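Local coordinates for protein probable nitrite reductase [nad(p)h] small subunit NIRD (Mycobacterium tuberculosis, PDB 4AIV) that associates with NirB, adopts a Rieske-like fold and is probably required for the NADH-dependent reduction of nitrite to ammonium, at residues I7-T12 with V113-V118; D17-G22 with V35-L40; V45-N50 with Y101-T106; V51-G56 with V96-Y101. All blocks are in the same frame, centred on the assembly; numbering follows the deposited sequence.

Interaction 1 of 4, residues I7-T12 with V113-V118; sequences IQVWTT and VARVAV
Ile7, Val9 and Thr11 each exchange two backbone hydrogen bonds with Ala117, Arg115 and Val113 respectively, giving a six-bond ladder between segments whose run directions differ by 151°. Ile7 N to Ala117 O, at 2.8 Å, is among its shorter bonds. Arg115 N to Val9 O, at 3.1 Å, is the longest. Gln8 faces Val116 and Trp10 faces Ala114 as non-hydrogen-bonded pairs. Here CA-H...O contacts fill in: Ala114 CA lies 3.3 Å from Val9 O, and Val116 CA 3.5 Å from Ile7 O.

The aromatic contact is on the face bearing Gln8 and Trp10. Chi1 of -65° sets Trp10 CG anti to the carbonyl carbon, beside the backbone N, and the indole beyond it lies against Ala114. Ala114 CB sits over the six-membered ring of Trp10, 3.4 Å from the centroid and only 10° off the normal, a CH-pi contact. Arg104 adds a cation-pi interaction with the same indole.

Apolar contacts occupy the other face, where Ile7 CG1 reaches Ala117 CB at 3.9 Å. Val9 CG2 stands 4.2 Å above one face of the Arg115 guanidinium, offset toward the rim; Arg115 NE forms a salt bridge with Asp30 OD1.

Unbroken pairing of this kind is that of a regular antiparallel beta ladder; it joins strand 7-15, at the edge of the six-stranded sheet of this Rieske-like fold, to strand 110-117, bringing the two modelled chain ends together.

Interaction 2 of 4, residues D17-G22 with V35-L40; sequences DHLIPG and VALFRL
Leu19, Pro21 and Gly22 belong to the connection between strands 7-15 and 25-28 of the Rieske-like antiparallel sheet, and they pack along Arg39 at the C-terminal end of strand 34-39. The backbone anchor is direct: Gly22 N donates to Arg39 O at 2.8 Å, with a C=O...donor angle of 174°. Pro21 CA approaches the same oxygen at 3.2 Å in a CA-H...O contact, which places Arg39 O against two successive residues of the loop. Gly22 has a positive phi (88°), and the chain turns there just before strand 25-28, the sheet neighbour of 34-39.

Side chains add to this. Arg39 CG is anti to the backbone N (chi1 160°), and the side chain, extended as far as NE, runs alongside the loop. Pro21 lies beside it pointing the same way, with Pro21 CG 3.9 Å from Arg39 NE. Leu19 slides past in the opposite direction, its CD2 packing 3.7 Å from Arg39 CB. Leu19 CD2 also meets Leu37 CD2 at 4.0 Å; both leucines go on to touch Val25 and Ile111, so this side of the contact faces the interior between strands. The guanidinium heads the other way, and its NH1 has a weak hydrogen bond to Tyr16 O.

One water completes the link, donating to Ile20 O and accepting from Arg39 N, with both distances 2.8 Å.

Interaction 3 of 4, residues V45-N50 with Y101-T106; sequences VHAVGN and YPARVT
Tyr101 N donates to Ala47 O at 2.8 Å with an N-H...O angle of 164°, the one direct hydrogen bond between strand 45-49 and the interrupted strand 100-105 of the Rieske-like sheet within these residues. The donor is tilted 29° from the carbonyl plane. The Ala47 methyl also touches the Tyr101 methylene, Ala47 CB to Tyr101 CB 4.0 Å.

Beyond it the strands separate: the axes of 45-49 and 103-105 approach to 6.2 Å. Two waters bridge the gap. Ala47 N and Tyr101 O do not bond directly but meet through one of them, which accepts from the nitrogen and donates to the oxygen; the other donates to both Val45 O and Ala103 O.

Side chains close the widened part. Val45 has CG1 anti to the carbonyl carbon (chi1 -65°), which leaves CG2 in the position between backbone N and carbonyl carbon, and this branch, Val45 CG2, touches Ala103 CB at 3.9 Å and Val105 CG2 at 3.8 Å.

In the outer shell, Val113 packs on Ala47 and Tyr101, Ile111 on Val45, and Val35 on Ala47 and the tyrosine; side chains of strands 34-39 and 110-117 thus pack against the pair. The phenol ring lies with its edge to strand 45-49, with Ala47 O and Gly49 N near the ring plane and Tyr101 CE1 3.9 Å from Gly49 N.

Interaction 4 of 4, residues V51-G56 with V96-Y101; sequences VDPFSG and VSVPVY
Phe54 CG is placed anti to the carbonyl carbon (chi1 -67°), chi2 of -88° sets the turn of the ring, and Val96 CG1 is anti to its backbone N; the ring tip of Phe54 meets both valine branches. Phe54 CZ lies 3.6 Å from Val96 CG2 and 3.7 Å from Val96 CG1, the ring approached obliquely.

Pro53 packs alongside. Pro53 CG touches Val96 CG1 at 3.6 Å and Pro53 CD touches Val98 CG1 at 3.7 Å, so the pyrrolidine spans two residues of segment 96-101, which runs the opposite way (171° between the touching parts). Phe83 packs against Pro53, Phe54 and Val98, extending the apolar cluster to strand 82-84 of the small sheet.

The loop shape is fixed from within. Asp52 OD1 accepts from Phe54 N at 2.6 Å, an Asx turn, and from Ser55 N at 3.0 Å, the latter from above the carboxylate plane. This loop probably corresponds to a cluster-ligand loop of Rieske proteins, yet 51-56 contains neither cysteine nor histidine.

Between the two segments the contacts are all van der Waals, mostly carbon on carbon; the contact therefore rests on apolar packing rather than on polar bonds, while these two Asp52 carboxylate bonds stay within 51-56.

All four reach the six-stranded sheet, but the touching residues of 4 lie in loops beside it, next to strand 82-84 of the small sheet. Interactions 1 and 4 are surface contacts; 2 and 3 are partly buried, and 3 lies nearest the chain centre, about 6 Å away. Regularity varies with place: a full backbone ladder at the edge in 1, water-assisted strand pairing in 3, a loop fastened to a strand end in 2, and apolar loop packing in 4. Strands 34-39 and 45-49 are sheet neighbours, coupling 2 to 3, while Ala114 N and Pro102 O probably bond 1 to 3. Interactions 3 and 4 share Tyr101, but it makes cross-segment contacts only in 3.

Interaction 1 of 4, residues I7-T12 with V113-V118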
loop_
_atom_site.group_PDB
_atom_site.type_symbol
_atom_site.label_atom_id
_atom_site.label_comp_id
_atom_site.label_asym_id
_atom_site.label_seq_id
_atom_site.Cartn_x
_atom_site.Cartn_y
_atom_site.Cartn_z
ATOM N N ILE A 7 -5.722 -16.771 -8.795
ATOM C CA ILE A 7 -6.536 -15.803 -9.526
ATOM C C ILE A 7 -6.478 -14.438 -8.845
ATOM O O ILE A 7 -6.449 -14.343 -7.620
ATOM C CB ILE A 7 -8.000 -16.252 -9.680
ATOM C CG1 ILE A 7 -8.602 -16.554 -8.311
ATOM C CG2 ILE A 7 -8.094 -17.472 -10.593
ATOM C CD1 ILE A 7 -10.014 -16.100 -8.185
ATOM N N GLN A 8 -6.447 -13.377 -9.632
ATOM C CA GLN A 8 -6.466 -12.049 -9.040
ATOM C C GLN A 8 -7.893 -11.517 -8.964
ATOM O O GLN A 8 -8.597 -11.438 -9.974
ATOM C CB GLN A 8 -5.549 -11.102 -9.807
ATOM C CG GLN A 8 -4.090 -11.493 -9.688
ATOM C CD GLN A 8 -3.184 -10.629 -10.534
ATOM O OE1 GLN A 8 -3.483 -10.353 -11.697
ATOM N NE2 GLN A 8 -2.071 -10.190 -9.953
ATOM N N VAL A 9 -8.325 -11.175 -7.757
ATOM C CA VAL A 9 -9.652 -10.609 -7.576
ATOM C C VAL A 9 -9.519 -9.116 -7.363
ATOM O O VAL A 9 -9.054 -8.669 -6.306
ATOM C CB VAL A 9 -10.388 -11.250 -6.404
ATOM C CG1 VAL A 9 -11.778 -10.615 -6.252
ATOM C CG2 VAL A 9 -10.490 -12.755 -6.616
ATOM N N TRP A 10 -9.913 -8.350 -8.381
ATOM C CA TRP A 10 -9.666 -6.910 -8.403
ATOM C C TRP A 10 -10.775 -6.120 -7.731
ATOM O O TRP A 10 -11.964 -6.359 -7.962
ATOM C CB TRP A 10 -9.459 -6.407 -9.846
ATOM C CG TRP A 10 -8.218 -6.978 -10.491
ATOM C CD1 TRP A 10 -8.148 -8.060 -11.322
ATOM C CD2 TRP A 10 -6.876 -6.497 -10.326
ATOM N NE1 TRP A 10 -6.839 -8.273 -11.704
ATOM C CE2 TRP A 10 -6.036 -7.339 -11.100
ATOM C CE3 TRP A 10 -6.291 -5.447 -9.610
ATOM C CZ2 TRP A 10 -4.650 -7.150 -11.171
ATOM C CZ3 TRP A 10 -4.912 -5.261 -9.680
ATOM C CH2 TRP A 10 -4.111 -6.108 -10.459
ATOM N N THR A 11 -10.359 -5.177 -6.891
ATOM C CA THR A 11 -11.245 -4.171 -6.336
ATOM C C THR A 11 -10.859 -2.827 -6.936
ATOM O O THR A 11 -9.691 -2.432 -6.899
ATOM C CB THR A 11 -11.122 -4.100 -4.797
ATOM O OG1 THR A 11 -11.573 -5.333 -4.222
ATOM C CG2 THR A 11 -11.956 -2.953 -4.233
ATOM N N THR A 12 -11.836 -2.119 -7.492
ATOM C CA THR A 12 -11.586 -0.794 -8.048
ATOM C C THR A 12 -11.536 0.230 -6.921
ATOM O O THR A 12 -12.507 0.384 -6.179
ATOM C CB THR A 12 -12.678 -0.411 -9.076
ATOM O OG1 THR A 12 -12.594 -1.304 -10.186
ATOM C CG2 THR A 12 -12.500 1.017 -9.576
ATOM N N VAL A 113 -6.854 -2.676 -7.053
ATOM C CA VAL A 113 -6.018 -3.454 -6.160
ATOM C C VAL A 113 -6.552 -4.874 -6.115
ATOM O O VAL A 113 -7.763 -5.086 -5.976
ATOM C CB VAL A 113 -6.033 -2.875 -4.723
ATOM C CG1 VAL A 113 -5.178 -3.739 -3.796
ATOM C CG2 VAL A 113 -5.558 -1.430 -4.715
ATOM N N ALA A 114 -5.657 -5.849 -6.232
ATOM C CA ALA A 114 -6.081 -7.240 -6.230
ATOM C C ALA A 114 -5.731 -7.929 -4.926
ATOM O O ALA A 114 -4.798 -7.542 -4.224
ATOM C CB ALA A 114 -5.441 -7.995 -7.393
ATOM N N ARG A 115 -6.500 -8.951 -4.591
ATOM C CA ARG A 115 -6.028 -9.935 -3.637
ATOM C C ARG A 115 -5.919 -11.218 -4.433
ATOM O O ARG A 115 -6.655 -11.427 -5.403
ATOM C CB ARG A 115 -6.990 -10.108 -2.462
ATOM C CG ARG A 115 -8.333 -10.657 -2.871
ATOM C CD ARG A 115 -9.042 -11.344 -1.727
ATOM N NE ARG A 115 -10.377 -11.741 -2.149
ATOM C CZ ARG A 115 -10.807 -12.996 -2.241
ATOM N NH1 ARG A 115 -10.012 -14.006 -1.913
ATOM N NH2 ARG A 115 -12.048 -13.234 -2.650
ATOM N N VAL A 116 -4.990 -12.075 -4.038
ATOM C CA VAL A 116 -4.770 -13.314 -4.753
ATOM C C VAL A 116 -5.565 -14.420 -4.085
ATOM O O VAL A 116 -5.458 -14.629 -2.874
ATOM C CB VAL A 116 -3.268 -13.678 -4.801
ATOM C CG1 VAL A 116 -3.070 -15.052 -5.418
ATOM C CG2 VAL A 116 -2.497 -12.622 -5.571
ATOM N N ALA A 117 -6.390 -15.106 -4.870
ATOM C CA ALA A 117 -7.159 -16.232 -4.359
ATOM C C ALA A 117 -6.807 -17.509 -5.119
ATOM O O ALA A 117 -6.127 -17.463 -6.150
ATOM C CB ALA A 117 -8.657 -15.944 -4.447
ATOM N N VAL A 118 -7.277 -18.643 -4.611
ATOM C CA VAL A 118 -7.034 -19.934 -5.254
ATOM C C VAL A 118 -8.058 -20.244 -6.349
ATOM O O VAL A 118 -7.718 -20.857 -7.369
ATOM C CB VAL A 118 -7.044 -21.069 -4.224
ATOM C CG1 VAL A 118 -5.817 -20.964 -3.332
ATOM C CG2 VAL A 118 -8.351 -21.019 -3.388
#

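Interaction 2 of 4, residues D17-G22 with V35-L40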
loop_
_atom_site.group_PDB
_atom_site.type_symbol
_atom_site.label_atom_id
_atom_site.label_comp_id
_atom_site.label_asym_id
_atom_site.label_seq_id
_atom_site.Cartn_x
_atom_site.Cartn_y
_atom_site.Cartn_z
ATOM N N ASP A 17 -6.624 10.214 -11.206
ATOM C CA ASP A 17 -6.433 11.641 -10.951
ATOM C C ASP A 17 -7.083 12.133 -9.649
ATOM O O ASP A 17 -7.058 13.328 -9.348
ATOM C CB ASP A 17 -6.890 12.491 -12.154
ATOM C CG ASP A 17 -8.365 12.329 -12.476
ATOM O OD1 ASP A 17 -9.149 11.917 -11.589
ATOM O OD2 ASP A 17 -8.750 12.633 -13.628
ATOM N N HIS A 18 -7.674 11.221 -8.884
ATOM C CA HIS A 18 -8.262 11.595 -7.597
ATOM C C HIS A 18 -7.313 11.285 -6.438
ATOM O O HIS A 18 -7.527 11.722 -5.312
ATOM C CB HIS A 18 -9.632 10.928 -7.404
ATOM C CG HIS A 18 -10.716 11.572 -8.214
ATOM N ND1 HIS A 18 -12.023 11.111 -8.218
ATOM C CD2 HIS A 18 -10.700 12.642 -9.037
ATOM C CE1 HIS A 18 -12.753 11.872 -9.010
ATOM N NE2 HIS A 18 -11.968 12.816 -9.524
ATOM N N LEU A 19 -6.248 10.544 -6.731
ATOM C CA LEU A 19 -5.235 10.217 -5.727
ATOM C C LEU A 19 -4.044 11.165 -5.839
ATOM O O LEU A 19 -3.376 11.210 -6.876
ATOM C CB LEU A 19 -4.772 8.768 -5.913
ATOM C CG LEU A 19 -4.044 8.096 -4.753
ATOM C CD1 LEU A 19 -4.864 8.244 -3.463
ATOM C CD2 LEU A 19 -3.803 6.614 -5.068
ATOM N N ILE A 20 -3.784 11.918 -4.774
ATOM C CA ILE A 20 -2.658 12.851 -4.724
ATOM C C ILE A 20 -1.409 12.086 -4.334
ATOM O O ILE A 20 -1.452 11.304 -3.381
ATOM C CB ILE A 20 -2.899 13.919 -3.644
ATOM C CG1 ILE A 20 -4.163 14.717 -3.961
ATOM C CG2 ILE A 20 -1.681 14.846 -3.495
ATOM C CD1 ILE A 20 -4.695 15.499 -2.768
ATOM N N PRO A 21 -0.291 12.303 -5.061
ATOM C CA PRO A 21 0.955 11.579 -4.778
ATOM C C PRO A 21 1.396 11.745 -3.326
ATOM O O PRO A 21 1.390 12.857 -2.807
ATOM C CB PRO A 21 1.975 12.249 -5.712
ATOM C CG PRO A 21 1.158 12.788 -6.839
ATOM C CD PRO A 21 -0.148 13.222 -6.206
ATOM N N GLY A 22 1.754 10.646 -2.675
ATOM C CA GLY A 22 2.231 10.700 -1.306
ATOM C C GLY A 22 1.146 10.619 -0.244
ATOM O O GLY A 22 1.451 10.407 0.928
ATOM N N VAL A 35 -6.412 -2.247 3.086
ATOM C CA VAL A 35 -5.228 -1.954 2.300
ATOM C C VAL A 35 -4.855 -0.471 2.393
ATOM O O VAL A 35 -5.736 0.387 2.406
ATOM C CB VAL A 35 -5.513 -2.351 0.838
ATOM C CG1 VAL A 35 -4.721 -1.511 -0.126
ATOM C CG2 VAL A 35 -5.256 -3.847 0.650
ATOM N N ALA A 36 -3.559 -0.174 2.500
ATOM C CA ALA A 36 -3.088 1.204 2.382
ATOM C C ALA A 36 -2.588 1.412 0.950
ATOM O O ALA A 36 -1.627 0.753 0.518
ATOM C CB ALA A 36 -1.970 1.483 3.387
ATOM N N LEU A 37 -3.244 2.311 0.222
ATOM C CA LEU A 37 -2.923 2.569 -1.181
ATOM C C LEU A 37 -2.232 3.920 -1.354
ATOM O O LEU A 37 -2.714 4.935 -0.848
ATOM C CB LEU A 37 -4.203 2.541 -2.027
ATOM C CG LEU A 37 -4.067 2.893 -3.523
ATOM C CD1 LEU A 37 -3.274 1.817 -4.312
ATOM C CD2 LEU A 37 -5.445 3.131 -4.153
ATOM N N PHE A 38 -1.112 3.927 -2.075
ATOM C CA PHE A 38 -0.342 5.145 -2.320
ATOM C C PHE A 38 -0.016 5.298 -3.814
ATOM O O PHE A 38 0.359 4.330 -4.476
ATOM C CB PHE A 38 0.999 5.085 -1.575
ATOM C CG PHE A 38 0.881 4.860 -0.085
ATOM C CD1 PHE A 38 0.803 3.573 0.438
ATOM C CD2 PHE A 38 0.877 5.938 0.793
ATOM C CE1 PHE A 38 0.723 3.367 1.813
ATOM C CE2 PHE A 38 0.790 5.740 2.176
ATOM C CZ PHE A 38 0.707 4.456 2.680
ATOM N N ARG A 39 -0.126 6.518 -4.328
ATOM C CA ARG A 39 0.456 6.868 -5.624
ATOM C C ARG A 39 1.770 7.635 -5.387
ATOM O O ARG A 39 1.840 8.512 -4.521
ATOM C CB ARG A 39 -0.532 7.707 -6.438
ATOM C CG ARG A 39 0.074 8.531 -7.571
ATOM C CD ARG A 39 -1.026 9.274 -8.332
ATOM N NE ARG A 39 -0.488 10.211 -9.315
ATOM C CZ ARG A 39 -1.229 11.003 -10.086
ATOM N NH1 ARG A 39 -2.555 10.976 -10.003
ATOM N NH2 ARG A 39 -0.638 11.820 -10.946
ATOM N N LEU A 40 2.817 7.294 -6.136
ATOM C CA LEU A 40 4.108 7.970 -5.985
ATOM C C LEU A 40 4.349 8.976 -7.109
ATOM O O LEU A 40 3.632 8.983 -8.112
ATOM C CB LEU A 40 5.252 6.951 -5.959
ATOM C CG LEU A 40 5.122 5.793 -4.961
ATOM C CD1 LEU A 40 6.378 4.935 -4.970
ATOM C CD2 LEU A 40 4.832 6.304 -3.543
HETATM O O HOH W 1 -1.371 8.550 -2.840
#

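Interaction 3 of 4, residues V45-N50 with Y101-T106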
loop_
_atom_site.group_PDB
_atom_site.type_symbol
_atom_site.label_atom_id
_atom_site.label_comp_id
_atom_site.label_asym_id
_atom_site.label_seq_id
_atom_site.Cartn_x
_atom_site.Cartn_y
_atom_site.Cartn_z
ATOM N N VAL A 45 1.365 3.115 -8.457
ATOM C CA VAL A 45 0.509 2.911 -7.296
ATOM C C VAL A 45 0.971 1.659 -6.570
ATOM O O VAL A 45 1.412 0.696 -7.200
ATOM C CB VAL A 45 -1.005 2.815 -7.664
ATOM C CG1 VAL A 45 -1.494 4.142 -8.238
ATOM C CG2 VAL A 45 -1.270 1.666 -8.645
ATOM N N HIS A 46 0.901 1.688 -5.241
ATOM C CA HIS A 46 1.335 0.558 -4.428
ATOM C C HIS A 46 0.328 0.313 -3.313
ATOM O O HIS A 46 -0.164 1.261 -2.687
ATOM C CB HIS A 46 2.727 0.816 -3.844
ATOM C CG HIS A 46 3.787 0.969 -4.889
ATOM N ND1 HIS A 46 4.494 -0.093 -5.404
ATOM C CD2 HIS A 46 4.222 2.069 -5.555
ATOM C CE1 HIS A 46 5.327 0.332 -6.326
ATOM N NE2 HIS A 46 5.191 1.652 -6.437
ATOM N N ALA A 47 0.019 -0.954 -3.069
ATOM C CA ALA A 47 -0.945 -1.314 -2.027
ATOM C C ALA A 47 -0.317 -2.275 -1.032
ATOM O O ALA A 47 0.172 -3.359 -1.413
ATOM C CB ALA A 47 -2.201 -1.931 -2.646
ATOM N N VAL A 48 -0.311 -1.875 0.241
ATOM C CA VAL A 48 0.204 -2.724 1.307
ATOM C C VAL A 48 -0.842 -2.856 2.422
ATOM O O VAL A 48 -1.839 -2.125 2.441
ATOM C CB VAL A 48 1.558 -2.203 1.890
ATOM C CG1 VAL A 48 2.648 -2.202 0.811
ATOM C CG2 VAL A 48 1.395 -0.814 2.500
ATOM N N GLY A 49 -0.629 -3.799 3.331
ATOM C CA GLY A 49 -1.521 -3.954 4.473
ATOM C C GLY A 49 -1.740 -2.640 5.212
ATOM O O GLY A 49 -0.799 -1.884 5.436
ATOM N N ASN A 50 -2.984 -2.357 5.579
ATOM C CA ASN A 50 -3.302 -1.115 6.288
ATOM C C ASN A 50 -3.033 -1.201 7.795
ATOM O O ASN A 50 -3.029 -0.183 8.508
ATOM C CB ASN A 50 -4.762 -0.721 6.041
ATOM C CG ASN A 50 -5.027 0.738 6.340
ATOM O OD1 ASN A 50 -4.187 1.609 6.071
ATOM N ND2 ASN A 50 -6.197 1.018 6.906
ATOM N N TYR A 101 -0.083 -6.062 -2.082
ATOM C CA TYR A 101 -1.173 -6.466 -2.960
ATOM C C TYR A 101 -0.890 -5.922 -4.351
ATOM O O TYR A 101 -0.450 -4.778 -4.489
ATOM C CB TYR A 101 -2.521 -5.918 -2.451
ATOM C CG TYR A 101 -2.912 -6.433 -1.084
ATOM C CD1 TYR A 101 -2.394 -5.855 0.073
ATOM C CD2 TYR A 101 -3.781 -7.511 -0.948
ATOM C CE1 TYR A 101 -2.749 -6.328 1.335
ATOM C CE2 TYR A 101 -4.140 -7.992 0.309
ATOM C CZ TYR A 101 -3.617 -7.402 1.442
ATOM O OH TYR A 101 -3.970 -7.887 2.685
ATOM N N PRO A 102 -1.140 -6.736 -5.386
ATOM C CA PRO A 102 -0.997 -6.200 -6.748
ATOM C C PRO A 102 -1.872 -4.960 -6.924
ATOM O O PRO A 102 -3.018 -4.912 -6.458
ATOM C CB PRO A 102 -1.504 -7.340 -7.638
ATOM C CG PRO A 102 -1.314 -8.596 -6.795
ATOM C CD PRO A 102 -1.574 -8.147 -5.367
ATOM N N ALA A 103 -1.312 -3.946 -7.567
ATOM C CA ALA A 103 -2.022 -2.700 -7.790
ATOM C C ALA A 103 -1.706 -2.211 -9.194
ATOM O O ALA A 103 -0.553 -2.234 -9.633
ATOM C CB ALA A 103 -1.623 -1.667 -6.750
ATOM N N ARG A 104 -2.735 -1.779 -9.906
ATOM C CA ARG A 104 -2.545 -1.351 -11.282
ATOM C C ARG A 104 -3.364 -0.112 -11.607
ATOM O O ARG A 104 -4.310 0.243 -10.884
ATOM C CB ARG A 104 -2.911 -2.497 -12.248
ATOM C CG ARG A 104 -4.394 -2.846 -12.260
ATOM C CD ARG A 104 -4.679 -3.943 -13.277
ATOM N NE ARG A 104 -6.103 -4.275 -13.358
ATOM C CZ ARG A 104 -6.581 -5.330 -14.008
ATOM N NH1 ARG A 104 -5.741 -6.157 -14.629
ATOM N NH2 ARG A 104 -7.893 -5.569 -14.025
ATOM N N VAL A 105 -2.975 0.559 -12.688
ATOM C CA VAL A 105 -3.789 1.618 -13.264
ATOM C C VAL A 105 -4.188 1.160 -14.665
ATOM O O VAL A 105 -3.324 0.919 -15.513
ATOM C CB VAL A 105 -3.027 2.969 -13.316
ATOM C CG1 VAL A 105 -3.965 4.104 -13.703
ATOM C CG2 VAL A 105 -2.364 3.257 -11.971
ATOM N N THR A 106 -5.489 0.999 -14.896
ATOM C CA THR A 106 -5.983 0.541 -16.195
ATOM C C THR A 106 -5.667 1.608 -17.244
ATOM O O THR A 106 -5.422 2.770 -16.885
ATOM C CB THR A 106 -7.512 0.283 -16.169
ATOM O OG1 THR A 106 -8.184 1.516 -15.909
ATOM C CG2 THR A 106 -7.898 -0.745 -15.085
HETATM O O HOH W 2 1.729 -2.098 -7.553
HETATM O O HOH W 3 1.304 -2.990 -4.925
#

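Interaction 4 of 4, residues V51-G56 with V96-Y101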
loop_
_atom_site.group_PDB
_atom_site.type_symbol
_atom_site.label_atom_id
_atom_site.label_comp_id
_atom_site.label_asym_id
_atom_site.label_seq_id
_atom_site.Cartn_x
_atom_site.Cartn_y
_atom_site.Cartn_z
ATOM N N VAL A 51 -2.809 -2.416 8.284
ATOM C CA VAL A 51 -2.607 -2.615 9.714
ATOM C C VAL A 51 -1.121 -2.645 10.085
ATOM O O VAL A 51 -0.353 -3.461 9.566
ATOM C CB VAL A 51 -3.304 -3.900 10.211
ATOM C CG1 VAL A 51 -3.085 -4.076 11.707
ATOM C CG2 VAL A 51 -4.791 -3.861 9.874
ATOM N N ASP A 52 -0.725 -1.736 10.974
ATOM C CA ASP A 52 0.630 -1.725 11.523
ATOM C C ASP A 52 0.860 -3.062 12.201
ATOM O O ASP A 52 0.116 -3.430 13.107
ATOM C CB ASP A 52 0.800 -0.570 12.525
ATOM C CG ASP A 52 2.210 -0.496 13.125
ATOM O OD1 ASP A 52 2.734 -1.525 13.626
ATOM O OD2 ASP A 52 2.804 0.604 13.112
ATOM N N PRO A 53 1.892 -3.797 11.764
ATOM C CA PRO A 53 2.108 -5.158 12.270
ATOM C C PRO A 53 2.713 -5.190 13.669
ATOM O O PRO A 53 2.849 -6.272 14.237
ATOM C CB PRO A 53 3.090 -5.751 11.259
ATOM C CG PRO A 53 3.872 -4.589 10.793
ATOM C CD PRO A 53 2.894 -3.428 10.747
ATOM N N PHE A 54 3.075 -4.033 14.214
ATOM C CA PHE A 54 3.570 -3.984 15.585
ATOM C C PHE A 54 2.423 -3.665 16.551
ATOM O O PHE A 54 2.246 -4.351 17.563
ATOM C CB PHE A 54 4.719 -2.973 15.733
ATOM C CG PHE A 54 5.986 -3.364 14.991
ATOM C CD1 PHE A 54 6.946 -4.157 15.602
ATOM C CD2 PHE A 54 6.214 -2.936 13.685
ATOM C CE1 PHE A 54 8.111 -4.517 14.932
ATOM C CE2 PHE A 54 7.385 -3.293 13.004
ATOM C CZ PHE A 54 8.332 -4.083 13.631
ATOM N N SER A 55 1.629 -2.646 16.220
ATOM C CA SER A 55 0.577 -2.157 17.120
ATOM C C SER A 55 -0.810 -2.716 16.815
ATOM O O SER A 55 -1.690 -2.711 17.675
ATOM C CB SER A 55 0.513 -0.628 17.068
ATOM O OG SER A 55 -0.025 -0.195 15.826
ATOM N N GLY A 56 -1.016 -3.175 15.584
ATOM C CA GLY A 56 -2.333 -3.611 15.153
ATOM C C GLY A 56 -3.251 -2.459 14.755
ATOM O O GLY A 56 -4.410 -2.684 14.379
ATOM N N VAL A 96 9.809 -8.703 10.276
ATOM C CA VAL A 96 8.444 -8.191 10.263
ATOM C C VAL A 96 8.113 -7.691 8.856
ATOM O O VAL A 96 9.004 -7.283 8.116
ATOM C CB VAL A 96 8.271 -7.059 11.311
ATOM C CG1 VAL A 96 6.859 -6.477 11.286
ATOM C CG2 VAL A 96 8.611 -7.576 12.709
ATOM N N SER A 97 6.838 -7.759 8.474
ATOM C CA SER A 97 6.393 -7.216 7.196
ATOM C C SER A 97 4.887 -6.948 7.215
ATOM O O SER A 97 4.170 -7.393 8.122
ATOM C CB SER A 97 6.767 -8.162 6.046
ATOM O OG SER A 97 6.078 -9.397 6.156
ATOM N N VAL A 98 4.420 -6.187 6.232
ATOM C CA VAL A 98 2.997 -6.131 5.916
ATOM C C VAL A 98 2.802 -6.820 4.580
ATOM O O VAL A 98 3.753 -6.911 3.786
ATOM C CB VAL A 98 2.470 -4.678 5.807
ATOM C CG1 VAL A 98 2.398 -4.040 7.179
ATOM C CG2 VAL A 98 3.334 -3.852 4.839
ATOM N N PRO A 99 1.577 -7.309 4.315
ATOM C CA PRO A 99 1.305 -7.895 2.998
ATOM C C PRO A 99 1.372 -6.844 1.906
ATOM O O PRO A 99 1.129 -5.658 2.162
ATOM C CB PRO A 99 -0.140 -8.414 3.127
ATOM C CG PRO A 99 -0.732 -7.612 4.256
ATOM C CD PRO A 99 0.414 -7.424 5.217
ATOM N N VAL A 100 1.706 -7.281 0.698
ATOM C CA VAL A 100 1.690 -6.405 -0.461
ATOM C C VAL A 100 0.644 -6.955 -1.418
ATOM O O VAL A 100 0.463 -8.167 -1.516
ATOM C CB VAL A 100 3.095 -6.292 -1.134
ATOM C CG1 VAL A 100 3.628 -7.675 -1.532
ATOM C CG2 VAL A 100 3.057 -5.354 -2.340
ATOM N N TYR A 101 -0.083 -6.062 -2.082
ATOM C CA TYR A 101 -1.173 -6.466 -2.960
ATOM C C TYR A 101 -0.890 -5.922 -4.351
ATOM O O TYR A 101 -0.450 -4.778 -4.489
ATOM C CB TYR A 101 -2.521 -5.918 -2.451
ATOM C CG TYR A 101 -2.912 -6.433 -1.084
ATOM C CD1 TYR A 101 -2.394 -5.855 0.073
ATOM C CD2 TYR A 101 -3.781 -7.511 -0.948
ATOM C CE1 TYR A 101 -2.749 -6.328 1.335
ATOM C CE2 TYR A 101 -4.140 -7.992 0.309
ATOM C CZ TYR A 101 -3.617 -7.402 1.442
ATOM O OH TYR A 101 -3.970 -7.887 2.685
#